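Local structure of core protein VP4 (Bluetongue virus, 2JHP) at residues I186-G197 with R257-V266; R337-Y345 with H351-T359. The protein caps viral messenger RNA as a multifunctional enzyme of the bluetongue virus core, carrying S-adenosyl-L-homocysteine and guanine sites within a single chain. All coordinates share one frame; numbering follows the deposited sequence.

Contact 1: residues I186-G197 with R257-V266. With SAH (S-adenosyl-L-homocysteine), chain C.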
loop_
_atom_site.group_PDB
_atom_site.type_symbol
_atom_site.label_atom_id
_atom_site.label_comp_id
_atom_site.label_asym_id
_atom_site.label_seq_id
_atom_site.Cartn_x
_atom_site.Cartn_y
_atom_site.Cartn_z
ATOM N N ILE A 186 -1.916 -2.548 -20.361
ATOM C CA ILE A 186 -1.462 -3.832 -20.889
ATOM C C ILE A 186 0.021 -4.091 -20.609
ATOM O O ILE A 186 0.404 -5.231 -20.393
ATOM C CB ILE A 186 -1.802 -4.013 -22.403
ATOM C CG1 ILE A 186 -1.779 -5.495 -22.819
ATOM C CG2 ILE A 186 -0.865 -3.179 -23.281
ATOM C CD1 ILE A 186 -2.893 -6.365 -22.239
ATOM N N VAL A 187 0.848 -3.046 -20.615
ATOM C CA VAL A 187 2.292 -3.209 -20.392
ATOM C C VAL A 187 2.597 -3.332 -18.897
ATOM O O VAL A 187 2.389 -2.388 -18.136
ATOM C CB VAL A 187 3.121 -2.045 -20.999
ATOM C CG1 VAL A 187 4.628 -2.231 -20.721
ATOM C CG2 VAL A 187 2.864 -1.901 -22.499
ATOM N N TYR A 188 3.072 -4.504 -18.484
ATOM C CA TYR A 188 3.518 -4.720 -17.088
ATOM C C TYR A 188 4.684 -5.717 -16.925
ATOM O O TYR A 188 5.694 -5.384 -16.330
ATOM C CB TYR A 188 2.348 -5.107 -16.168
ATOM C CG TYR A 188 2.813 -5.545 -14.797
ATOM C CD1 TYR A 188 3.393 -4.623 -13.894
ATOM C CD2 TYR A 188 2.704 -6.873 -14.394
ATOM C CE1 TYR A 188 3.832 -5.006 -12.650
ATOM C CE2 TYR A 188 3.153 -7.266 -13.130
ATOM C CZ TYR A 188 3.713 -6.316 -12.276
ATOM O OH TYR A 188 4.151 -6.682 -11.024
ATOM N N SER A 189 4.511 -6.935 -17.432
ATOM C CA SER A 189 5.491 -8.014 -17.238
ATOM C C SER A 189 6.173 -8.482 -18.511
ATOM O O SER A 189 7.140 -9.236 -18.441
ATOM C CB SER A 189 4.880 -9.225 -16.494
ATOM O OG SER A 189 3.951 -9.938 -17.294
ATOM N N ALA A 190 5.679 -8.037 -19.665
ATOM C CA ALA A 190 6.277 -8.403 -20.952
ATOM C C ALA A 190 7.662 -7.776 -21.118
ATOM O O ALA A 190 7.817 -6.569 -20.921
ATOM C CB ALA A 190 5.374 -7.988 -22.092
ATOM N N GLU A 191 8.653 -8.598 -21.472
ATOM C CA GLU A 191 9.999 -8.115 -21.807
ATOM C C GLU A 191 10.089 -7.669 -23.253
ATOM O O GLU A 191 10.972 -6.890 -23.613
ATOM C CB GLU A 191 11.048 -9.198 -21.596
ATOM C CG GLU A 191 11.084 -9.778 -20.199
ATOM C CD GLU A 191 11.643 -11.182 -20.198
ATOM O OE1 GLU A 191 12.885 -11.332 -20.134
ATOM O OE2 GLU A 191 10.831 -12.129 -20.271
ATOM N N GLU A 192 9.184 -8.173 -24.086
ATOM C CA GLU A 192 9.255 -7.929 -25.515
ATOM C C GLU A 192 7.854 -7.758 -26.076
ATOM O O GLU A 192 6.991 -8.612 -25.879
ATOM C CB GLU A 192 9.982 -9.087 -26.196
ATOM C CG GLU A 192 10.217 -8.954 -27.690
ATOM C CD GLU A 192 10.845 -10.217 -28.272
ATOM O OE1 GLU A 192 10.240 -10.832 -29.179
ATOM O OE2 GLU A 192 11.939 -10.610 -27.804
ATOM N N VAL A 193 7.639 -6.641 -26.765
ATOM C CA VAL A 193 6.360 -6.337 -27.386
ATOM C C VAL A 193 6.490 -6.201 -28.891
ATOM O O VAL A 193 7.301 -5.425 -29.392
ATOM C CB VAL A 193 5.737 -5.026 -26.835
ATOM C CG1 VAL A 193 4.499 -4.625 -27.659
ATOM C CG2 VAL A 193 5.393 -5.174 -25.365
ATOM N N HIS A 194 5.663 -6.956 -29.596
ATOM C CA HIS A 194 5.493 -6.804 -31.025
ATOM C C HIS A 194 4.216 -5.994 -31.277
ATOM O O HIS A 194 3.105 -6.447 -30.973
ATOM C CB HIS A 194 5.436 -8.180 -31.690
ATOM C CG HIS A 194 6.712 -8.951 -31.580
ATOM N ND1 HIS A 194 7.579 -9.110 -32.638
ATOM C CD2 HIS A 194 7.281 -9.587 -30.528
ATOM C CE1 HIS A 194 8.625 -9.818 -32.245
ATOM N NE2 HIS A 194 8.467 -10.122 -30.970
ATOM N N TYR A 195 4.396 -4.787 -31.807
ATOM C CA TYR A 195 3.313 -3.813 -31.955
ATOM C C TYR A 195 3.038 -3.579 -33.435
ATOM O O TYR A 195 3.739 -2.814 -34.098
ATOM C CB TYR A 195 3.703 -2.499 -31.256
ATOM C CG TYR A 195 2.616 -1.447 -31.076
ATOM C CD1 TYR A 195 1.363 -1.571 -31.670
ATOM C CD2 TYR A 195 2.868 -0.300 -30.326
ATOM C CE1 TYR A 195 0.382 -0.593 -31.498
ATOM C CE2 TYR A 195 1.901 0.689 -30.154
ATOM C CZ TYR A 195 0.662 0.536 -30.739
ATOM O OH TYR A 195 -0.302 1.508 -30.566
ATOM N N ILE A 196 2.010 -4.259 -33.933
ATOM C CA ILE A 196 1.608 -4.197 -35.333
ATOM C C ILE A 196 0.576 -3.092 -35.497
ATOM O O ILE A 196 -0.420 -3.053 -34.767
ATOM C CB ILE A 196 0.934 -5.529 -35.832
ATOM C CG1 ILE A 196 1.388 -6.781 -35.041
ATOM C CG2 ILE A 196 1.068 -5.661 -37.346
ATOM C CD1 ILE A 196 2.762 -7.302 -35.357
ATOM N N GLY A 197 0.801 -2.219 -36.473
ATOM C CA GLY A 197 -0.077 -1.079 -36.702
ATOM C C GLY A 197 0.266 0.046 -35.747
ATOM O O GLY A 197 -0.624 0.725 -35.227
ATOM N N ARG A 257 14.568 -17.476 -23.294
ATOM C CA ARG A 257 13.256 -17.432 -22.662
ATOM C C ARG A 257 12.799 -15.984 -22.467
ATOM O O ARG A 257 13.558 -15.155 -21.969
ATOM C CB ARG A 257 13.377 -18.120 -21.302
ATOM C CG ARG A 257 12.092 -18.584 -20.651
ATOM C CD ARG A 257 12.391 -19.069 -19.233
ATOM N NE ARG A 257 12.729 -17.950 -18.352
ATOM C CZ ARG A 257 13.178 -18.071 -17.105
ATOM N NH1 ARG A 257 13.354 -19.270 -16.563
ATOM N NH2 ARG A 257 13.449 -16.983 -16.395
ATOM N N VAL A 258 11.566 -15.681 -22.866
ATOM C CA VAL A 258 11.005 -14.347 -22.690
ATOM C C VAL A 258 9.474 -14.353 -22.603
ATOM O O VAL A 258 8.810 -15.218 -23.173
ATOM C CB VAL A 258 11.441 -13.357 -23.821
ATOM C CG1 VAL A 258 12.844 -12.800 -23.556
ATOM C CG2 VAL A 258 11.350 -14.017 -25.204
ATOM N N GLU A 259 8.921 -13.388 -21.876
ATOM C CA GLU A 259 7.496 -13.129 -21.964
ATOM C C GLU A 259 7.300 -12.111 -23.065
ATOM O O GLU A 259 7.843 -11.001 -22.996
ATOM C CB GLU A 259 6.916 -12.618 -20.650
ATOM C CG GLU A 259 5.434 -12.340 -20.767
ATOM C CD GLU A 259 4.770 -11.911 -19.475
ATOM O OE1 GLU A 259 5.363 -12.075 -18.384
ATOM O OE2 GLU A 259 3.630 -11.409 -19.562
ATOM N N ARG A 260 6.553 -12.515 -24.087
ATOM C CA ARG A 260 6.230 -11.653 -25.214
ATOM C C ARG A 260 4.752 -11.286 -25.181
ATOM O O ARG A 260 3.910 -12.112 -24.825
ATOM C CB ARG A 260 6.558 -12.339 -26.535
ATOM C CG ARG A 260 8.015 -12.699 -26.730
ATOM C CD ARG A 260 8.219 -13.439 -28.056
ATOM N NE ARG A 260 9.477 -14.179 -28.104
ATOM C CZ ARG A 260 9.580 -15.496 -27.941
ATOM N NH1 ARG A 260 8.498 -16.230 -27.701
ATOM N NH2 ARG A 260 10.775 -16.077 -27.996
ATOM N N LEU A 261 4.450 -10.041 -25.545
ATOM C CA LEU A 261 3.068 -9.573 -25.717
ATOM C C LEU A 261 2.827 -9.095 -27.145
ATOM O O LEU A 261 3.651 -8.373 -27.715
ATOM C CB LEU A 261 2.745 -8.454 -24.724
ATOM C CG LEU A 261 1.653 -7.416 -25.005
ATOM C CD1 LEU A 261 0.262 -8.020 -24.948
ATOM C CD2 LEU A 261 1.809 -6.329 -23.963
ATOM N N PHE A 262 1.686 -9.500 -27.696
ATOM C CA PHE A 262 1.299 -9.198 -29.063
ATOM C C PHE A 262 0.233 -8.101 -29.061
ATOM O O PHE A 262 -0.843 -8.275 -28.485
ATOM C CB PHE A 262 0.769 -10.485 -29.710
ATOM C CG PHE A 262 0.380 -10.348 -31.164
ATOM C CD1 PHE A 262 1.322 -10.543 -32.168
ATOM C CD2 PHE A 262 -0.936 -10.075 -31.525
ATOM C CE1 PHE A 262 0.965 -10.437 -33.515
ATOM C CE2 PHE A 262 -1.306 -9.974 -32.871
ATOM C CZ PHE A 262 -0.353 -10.152 -33.866
ATOM N N ILE A 263 0.548 -6.970 -29.694
ATOM C CA ILE A 263 -0.359 -5.815 -29.769
ATOM C C ILE A 263 -0.734 -5.518 -31.233
ATOM O O ILE A 263 0.146 -5.249 -32.057
ATOM C CB ILE A 263 0.254 -4.552 -29.114
ATOM C CG1 ILE A 263 0.588 -4.813 -27.643
ATOM C CG2 ILE A 263 -0.707 -3.367 -29.239
ATOM C CD1 ILE A 263 1.087 -3.592 -26.875
ATOM N N TRP A 264 -2.038 -5.574 -31.536
ATOM C CA TRP A 264 -2.576 -5.409 -32.906
ATOM C C TRP A 264 -3.546 -4.237 -32.977
ATOM O O TRP A 264 -4.611 -4.260 -32.341
ATOM C CB TRP A 264 -3.270 -6.698 -33.367
ATOM C CG TRP A 264 -3.888 -6.679 -34.763
ATOM C CD1 TRP A 264 -5.111 -6.174 -35.119
ATOM C CD2 TRP A 264 -3.326 -7.240 -35.959
ATOM N NE1 TRP A 264 -5.340 -6.375 -36.468
ATOM C CE2 TRP A 264 -4.262 -7.031 -37.005
ATOM C CE3 TRP A 264 -2.124 -7.897 -36.250
ATOM C CZ2 TRP A 264 -4.019 -7.443 -38.315
ATOM C CZ3 TRP A 264 -1.890 -8.311 -37.549
ATOM C CH2 TRP A 264 -2.828 -8.079 -38.565
ATOM N N ASP A 265 -3.158 -3.220 -33.754
ATOM C CA ASP A 265 -3.950 -1.998 -33.938
ATOM C C ASP A 265 -4.109 -1.655 -35.414
ATOM O O ASP A 265 -4.234 -0.483 -35.791
ATOM C CB ASP A 265 -3.330 -0.817 -33.163
ATOM C CG ASP A 265 -4.329 0.314 -32.913
ATOM O OD1 ASP A 265 -5.537 0.032 -32.729
ATOM O OD2 ASP A 265 -3.911 1.488 -32.901
ATOM N N VAL A 266 -4.127 -2.692 -36.242
ATOM C CA VAL A 266 -4.224 -2.552 -37.695
ATOM C C VAL A 266 -5.573 -1.972 -38.175
ATOM O O VAL A 266 -6.646 -2.430 -37.769
ATOM C CB VAL A 266 -3.907 -3.908 -38.382
ATOM C CG1 VAL A 266 -4.128 -3.852 -39.883
ATOM C CG2 VAL A 266 -2.481 -4.332 -38.062
HETATM N N SAH C . -1.297 2.634 -33.301
HETATM C CA SAH C . -1.460 3.922 -34.048
HETATM C CB SAH C . -2.860 4.076 -34.647
HETATM C CG SAH C . -3.211 3.005 -35.676
HETATM S SD SAH C . -3.309 3.702 -37.338
HETATM C C SAH C . -1.118 5.106 -33.150
HETATM O O SAH C . -1.212 5.023 -31.924
HETATM O OXT SAH C . -0.729 6.169 -33.634
HETATM C "C5'" SAH C . -3.422 2.095 -38.149
HETATM C "C4'" SAH C . -2.126 1.816 -38.889
HETATM O "O4'" SAH C . -2.066 0.474 -39.297
HETATM C "C3'" SAH C . -1.965 2.641 -40.154
HETATM O "O3'" SAH C . -1.004 3.631 -39.893
HETATM C "C2'" SAH C . -1.488 1.661 -41.214
HETATM O "O2'" SAH C . -0.287 2.092 -41.807
HETATM C "C1'" SAH C . -1.208 0.408 -40.413
HETATM N N9 SAH C . -1.429 -0.875 -41.096
HETATM C C8 SAH C . -2.417 -1.224 -41.979
HETATM N N7 SAH C . -2.241 -2.522 -42.317
HETATM C C5 SAH C . -1.168 -3.006 -41.656
HETATM C C6 SAH C . -0.551 -4.253 -41.629
HETATM N N6 SAH C . -1.028 -5.253 -42.364
HETATM N N1 SAH C . 0.566 -4.446 -40.834
HETATM C C2 SAH C . 1.063 -3.413 -40.072
HETATM N N3 SAH C . 0.441 -2.179 -40.102
HETATM C C4 SAH C . -0.652 -1.980 -40.881
#

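Contact 2: residues R337-Y345 with H351-T359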
loop_
_atom_site.group_PDB
_atom_site.type_symbol
_atom_site.label_atom_id
_atom_site.label_comp_id
_atom_site.label_asym_id
_atom_site.label_seq_id
_atom_site.Cartn_x
_atom_site.Cartn_y
_atom_site.Cartn_z
ATOM N N ARG A 337 -11.416 -3.416 -26.902
ATOM C CA ARG A 337 -10.146 -4.126 -27.015
ATOM C C ARG A 337 -10.347 -5.590 -26.681
ATOM O O ARG A 337 -11.111 -5.942 -25.779
ATOM C CB ARG A 337 -9.075 -3.504 -26.118
ATOM C CG ARG A 337 -8.585 -2.142 -26.580
ATOM C CD ARG A 337 -7.880 -2.230 -27.917
ATOM N NE ARG A 337 -7.775 -0.922 -28.554
ATOM C CZ ARG A 337 -7.237 -0.703 -29.752
ATOM N NH1 ARG A 337 -6.716 -1.703 -30.455
ATOM N NH2 ARG A 337 -7.204 0.526 -30.245
ATOM N N ASN A 338 -9.677 -6.438 -27.444
ATOM C CA ASN A 338 -9.794 -7.869 -27.281
ATOM C C ASN A 338 -8.562 -8.369 -26.581
ATOM O O ASN A 338 -7.482 -8.396 -27.167
ATOM C CB ASN A 338 -9.937 -8.546 -28.644
ATOM C CG ASN A 338 -10.220 -10.034 -28.538
ATOM O OD1 ASN A 338 -10.365 -10.706 -29.550
ATOM N ND2 ASN A 338 -10.296 -10.555 -27.322
ATOM N N PHE A 339 -8.722 -8.733 -25.314
ATOM C CA PHE A 339 -7.639 -9.348 -24.576
ATOM C C PHE A 339 -7.665 -10.865 -24.763
ATOM O O PHE A 339 -8.718 -11.506 -24.633
ATOM C CB PHE A 339 -7.675 -8.977 -23.086
ATOM C CG PHE A 339 -6.673 -9.733 -22.259
ATOM C CD1 PHE A 339 -5.312 -9.463 -22.369
ATOM C CD2 PHE A 339 -7.085 -10.740 -21.397
ATOM C CE1 PHE A 339 -4.386 -10.174 -21.620
ATOM C CE2 PHE A 339 -6.167 -11.454 -20.647
ATOM C CZ PHE A 339 -4.817 -11.173 -20.756
ATOM N N MET A 340 -6.498 -11.419 -25.072
ATOM C CA MET A 340 -6.357 -12.839 -25.315
ATOM C C MET A 340 -5.287 -13.374 -24.374
ATOM O O MET A 340 -4.126 -12.964 -24.454
ATOM C CB MET A 340 -5.946 -13.101 -26.773
ATOM C CG MET A 340 -6.916 -12.598 -27.859
ATOM S SD MET A 340 -6.315 -12.792 -29.564
ATOM C CE MET A 340 -6.174 -14.566 -29.673
ATOM N N ARG A 341 -5.682 -14.270 -23.467
ATOM C CA ARG A 341 -4.722 -14.959 -22.607
ATOM C C ARG A 341 -4.286 -16.228 -23.314
ATOM O O ARG A 341 -5.111 -17.065 -23.691
ATOM C CB ARG A 341 -5.315 -15.279 -21.244
ATOM C CG ARG A 341 -4.244 -15.542 -20.171
ATOM C CD ARG A 341 -4.455 -16.880 -19.516
ATOM N NE ARG A 341 -3.993 -17.967 -20.363
ATOM C CZ ARG A 341 -4.498 -19.193 -20.366
ATOM N NH1 ARG A 341 -5.505 -19.511 -19.563
ATOM N NH2 ARG A 341 -3.993 -20.102 -21.185
ATOM N N LEU A 342 -2.983 -16.351 -23.515
ATOM C CA LEU A 342 -2.438 -17.445 -24.296
ATOM C C LEU A 342 -1.514 -18.318 -23.452
ATOM O O LEU A 342 -1.333 -18.080 -22.268
ATOM C CB LEU A 342 -1.685 -16.890 -25.511
ATOM C CG LEU A 342 -2.428 -15.967 -26.475
ATOM C CD1 LEU A 342 -1.452 -15.294 -27.436
ATOM C CD2 LEU A 342 -3.489 -16.726 -27.248
ATOM N N ARG A 343 -0.960 -19.355 -24.058
ATOM C CA ARG A 343 0.147 -20.053 -23.440
ATOM C C ARG A 343 1.373 -19.430 -24.072
ATOM O O ARG A 343 1.283 -18.843 -25.156
ATOM C CB ARG A 343 0.075 -21.570 -23.653
ATOM C CG ARG A 343 -0.081 -22.008 -25.086
ATOM C CD ARG A 343 -1.527 -22.338 -25.445
ATOM N NE ARG A 343 -1.744 -22.206 -26.889
ATOM C CZ ARG A 343 -1.097 -22.908 -27.819
ATOM N NH1 ARG A 343 -0.176 -23.808 -27.479
ATOM N NH2 ARG A 343 -1.363 -22.700 -29.104
ATOM N N GLY A 344 2.507 -19.551 -23.400
ATOM C CA GLY A 344 3.696 -18.782 -23.741
ATOM C C GLY A 344 4.277 -18.335 -22.418
ATOM O O GLY A 344 3.525 -18.042 -21.483
ATOM N N TYR A 345 5.605 -18.307 -22.313
ATOM C CA TYR A 345 6.242 -17.954 -21.047
ATOM C C TYR A 345 5.702 -16.624 -20.514
ATOM O O TYR A 345 5.470 -15.680 -21.279
ATOM C CB TYR A 345 7.765 -17.938 -21.177
ATOM C CG TYR A 345 8.466 -17.681 -19.873
ATOM C CD1 TYR A 345 8.866 -16.397 -19.525
ATOM C CD2 TYR A 345 8.707 -18.715 -18.971
ATOM C CE1 TYR A 345 9.509 -16.145 -18.312
ATOM C CE2 TYR A 345 9.347 -18.475 -17.751
ATOM C CZ TYR A 345 9.749 -17.186 -17.433
ATOM O OH TYR A 345 10.389 -16.931 -16.243
ATOM N N HIS A 351 -3.301 -18.196 -15.560
ATOM C CA HIS A 351 -4.130 -19.362 -15.886
ATOM C C HIS A 351 -5.602 -19.188 -15.500
ATOM O O HIS A 351 -6.472 -19.696 -16.193
ATOM C CB HIS A 351 -3.514 -20.696 -15.408
ATOM C CG HIS A 351 -3.880 -21.100 -14.008
ATOM N ND1 HIS A 351 -4.723 -22.160 -13.739
ATOM C CD2 HIS A 351 -3.483 -20.625 -12.803
ATOM C CE1 HIS A 351 -4.846 -22.305 -12.430
ATOM N NE2 HIS A 351 -4.101 -21.388 -11.839
ATOM N N MET A 352 -5.875 -18.419 -14.445
ATOM C CA MET A 352 -7.253 -18.129 -14.020
ATOM C C MET A 352 -8.093 -17.448 -15.095
ATOM O O MET A 352 -9.308 -17.622 -15.132
ATOM C CB MET A 352 -7.288 -17.315 -12.720
ATOM C CG MET A 352 -7.007 -18.127 -11.439
ATOM S SD MET A 352 -7.829 -19.738 -11.388
ATOM C CE MET A 352 -7.355 -20.303 -9.749
ATOM N N HIS A 353 -7.450 -16.667 -15.959
ATOM C CA HIS A 353 -8.121 -16.116 -17.135
ATOM C C HIS A 353 -8.230 -17.227 -18.165
ATOM O O HIS A 353 -7.217 -17.813 -18.549
ATOM C CB HIS A 353 -7.342 -14.930 -17.707
ATOM C CG HIS A 353 -7.067 -13.860 -16.698
ATOM N ND1 HIS A 353 -8.002 -12.909 -16.350
ATOM C CD2 HIS A 353 -5.970 -13.609 -15.944
ATOM C CE1 HIS A 353 -7.488 -12.109 -15.434
ATOM N NE2 HIS A 353 -6.256 -12.513 -15.169
ATOM N N PRO A 354 -9.463 -17.547 -18.596
ATOM C CA PRO A 354 -9.630 -18.657 -19.546
ATOM C C PRO A 354 -8.862 -18.448 -20.853
ATOM O O PRO A 354 -8.849 -17.340 -21.397
ATOM C CB PRO A 354 -11.142 -18.705 -19.794
ATOM C CG PRO A 354 -11.683 -17.431 -19.293
ATOM C CD PRO A 354 -10.749 -16.925 -18.232
ATOM N N ASP A 355 -8.210 -19.516 -21.314
ATOM C CA ASP A 355 -7.530 -19.583 -22.614
ATOM C C ASP A 355 -8.382 -18.915 -23.686
ATOM O O ASP A 355 -9.610 -19.033 -23.664
ATOM C CB ASP A 355 -7.311 -21.053 -22.995
ATOM C CG ASP A 355 -5.861 -21.368 -23.337
ATOM O OD1 ASP A 355 -5.277 -20.704 -24.228
ATOM O OD2 ASP A 355 -5.304 -22.300 -22.708
ATOM N N ALA A 356 -7.749 -18.215 -24.623
ATOM C CA ALA A 356 -8.519 -17.528 -25.655
ATOM C C ALA A 356 -9.191 -18.555 -26.528
ATOM O O ALA A 356 -8.544 -19.497 -27.000
ATOM C CB ALA A 356 -7.651 -16.598 -26.480
ATOM N N SER A 357 -10.500 -18.385 -26.706
ATOM C CA SER A 357 -11.309 -19.307 -27.498
ATOM C C SER A 357 -12.320 -18.585 -28.391
ATOM O O SER A 357 -12.446 -17.365 -28.357
ATOM C CB SER A 357 -12.035 -20.288 -26.577
ATOM O OG SER A 357 -12.764 -19.586 -25.582
ATOM N N VAL A 358 -13.040 -19.357 -29.193
ATOM C CA VAL A 358 -14.050 -18.800 -30.080
ATOM C C VAL A 358 -15.263 -18.375 -29.258
ATOM O O VAL A 358 -15.783 -19.152 -28.465
ATOM C CB VAL A 358 -14.408 -19.774 -31.230
ATOM C CG1 VAL A 358 -14.771 -21.167 -30.698
ATOM C CG2 VAL A 358 -15.524 -19.203 -32.101
ATOM N N THR A 359 -15.681 -17.124 -29.438
ATOM C CA THR A 359 -16.716 -16.513 -28.616
ATOM C C THR A 359 -17.820 -15.917 -29.487
ATOM O O THR A 359 -17.547 -15.266 -30.502
ATOM C CB THR A 359 -16.119 -15.398 -27.710
ATOM O OG1 THR A 359 -14.945 -15.881 -27.043
ATOM C CG2 THR A 359 -17.125 -14.946 -26.667
#

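Contact 1: residues I186-G197 with R257-V266
V193 and Y195 meet L261 and I263 on one face of two neighbouring parallel strands, 192-196 and 260-264, in the mixed seven-stranded sheet (strand order 3-2-1-4-5-7-6) of a Rossmann-like methyltransferase domain. The strand axes run 4.8 Å apart at 16°, joined by a ladder of backbone hydrogen bonds in the parallel pattern, among them I263 N to H194 O. I263 packs through both branches: CD1 lies 3.7 Å from V193 CG1, while CG2 reaches CD1 of the Y195 ring. With CG swung roughly opposite the backbone N (chi1 155°), L261 brings CD2 against V193 CG2 and I186 CG1. On the other face, I196 CG1 rests near W264 CE3 and F262 CZ, and helix 280-295 packs against both aromatic rings.

The margin at E191 and V258 is partly exposed, and R257 beyond it is exposed. E191 reaches across with OE2 to accept a hydrogen bond from E259 N at 2.8 Å, on the anti side of its carboxylate and 31° out of plane. Farther in is a buried polar group: E192 lies alongside R260, but its OE1 stands a long 3.6 Å from R260 NE and is held more closely by H194 NE2, at 2.6 Å; the guanidinium also bonds to A299 O and N253 O.

The C-terminal ends of the strands form part of the cofactor pocket. V266 CG1 and I196 CG2 touch the adenine of S-adenosyl-L-homocysteine, and the ligand's amino N donates to G197 O at 2.8 Å and D265 OD2 at 2.9 Å, with a weaker bond to Y195 OH.

Contact 2: residues R337-Y345 with H351-T359
R341 reaches from the end of strand 335-341 over the turn at H353-D355, where two bends in its side chain, about the CB-CG and CG-CD bonds (chi3 77°), curl it round the backbone. CB and CG pass the CB of H353, and CD, the next atom out, lies 3.1 Å from H353 O. NE turns back to its own segment and donates to L342 O, from above that carbonyl's plane. Beyond it the guanidinium divides its work: NH1 gives H353 O a short 2.6 Å bond, while NH2 makes a salt bridge of 3.0 Å with D355 OD2, the carboxylate and guanidinium planes 59° apart. The CA of D355 lies over one face of the guanidinium, toward its rim. Three groups thus restrict the rotation of the arginine tip at this partly exposed site.

The backbone adds one bond, A356 N to R341 O at 3.0 Å. Next to it the A356 methyl packs against M340 CB, with L342 CD2 a little farther off. Strand 335-341 lies antiparallel between strands 302-308 and 322-324; F339 packs on helix 178-186, and T321 OG1 links R341 N to P354 O just before strand 357-362.

Overall arrangement
From the N terminus, the chain leaves helix 178-186, enters strand 192-196 and later returns as strand 260-264, closing contact 1; 59 residues separate segments 186-197 and 257-266, and they include strands 219-223 and 235-238. Contact 2 follows in series, neither nested nor crossing: only five residues separate segments 337-345 and 351-359, which close a short loop. Strand 302-308 stands between 260-264 and 335-341 in the same mixed sheet, so contact 1 is central and contact 2 leads from the sheet's antiparallel part to the two-stranded 315-320/357-362 sheet. The centres are 14 Å apart, and the contacts meet directly where R337 NH2 bridges D265 OD1 and Y345 packs against 257-259.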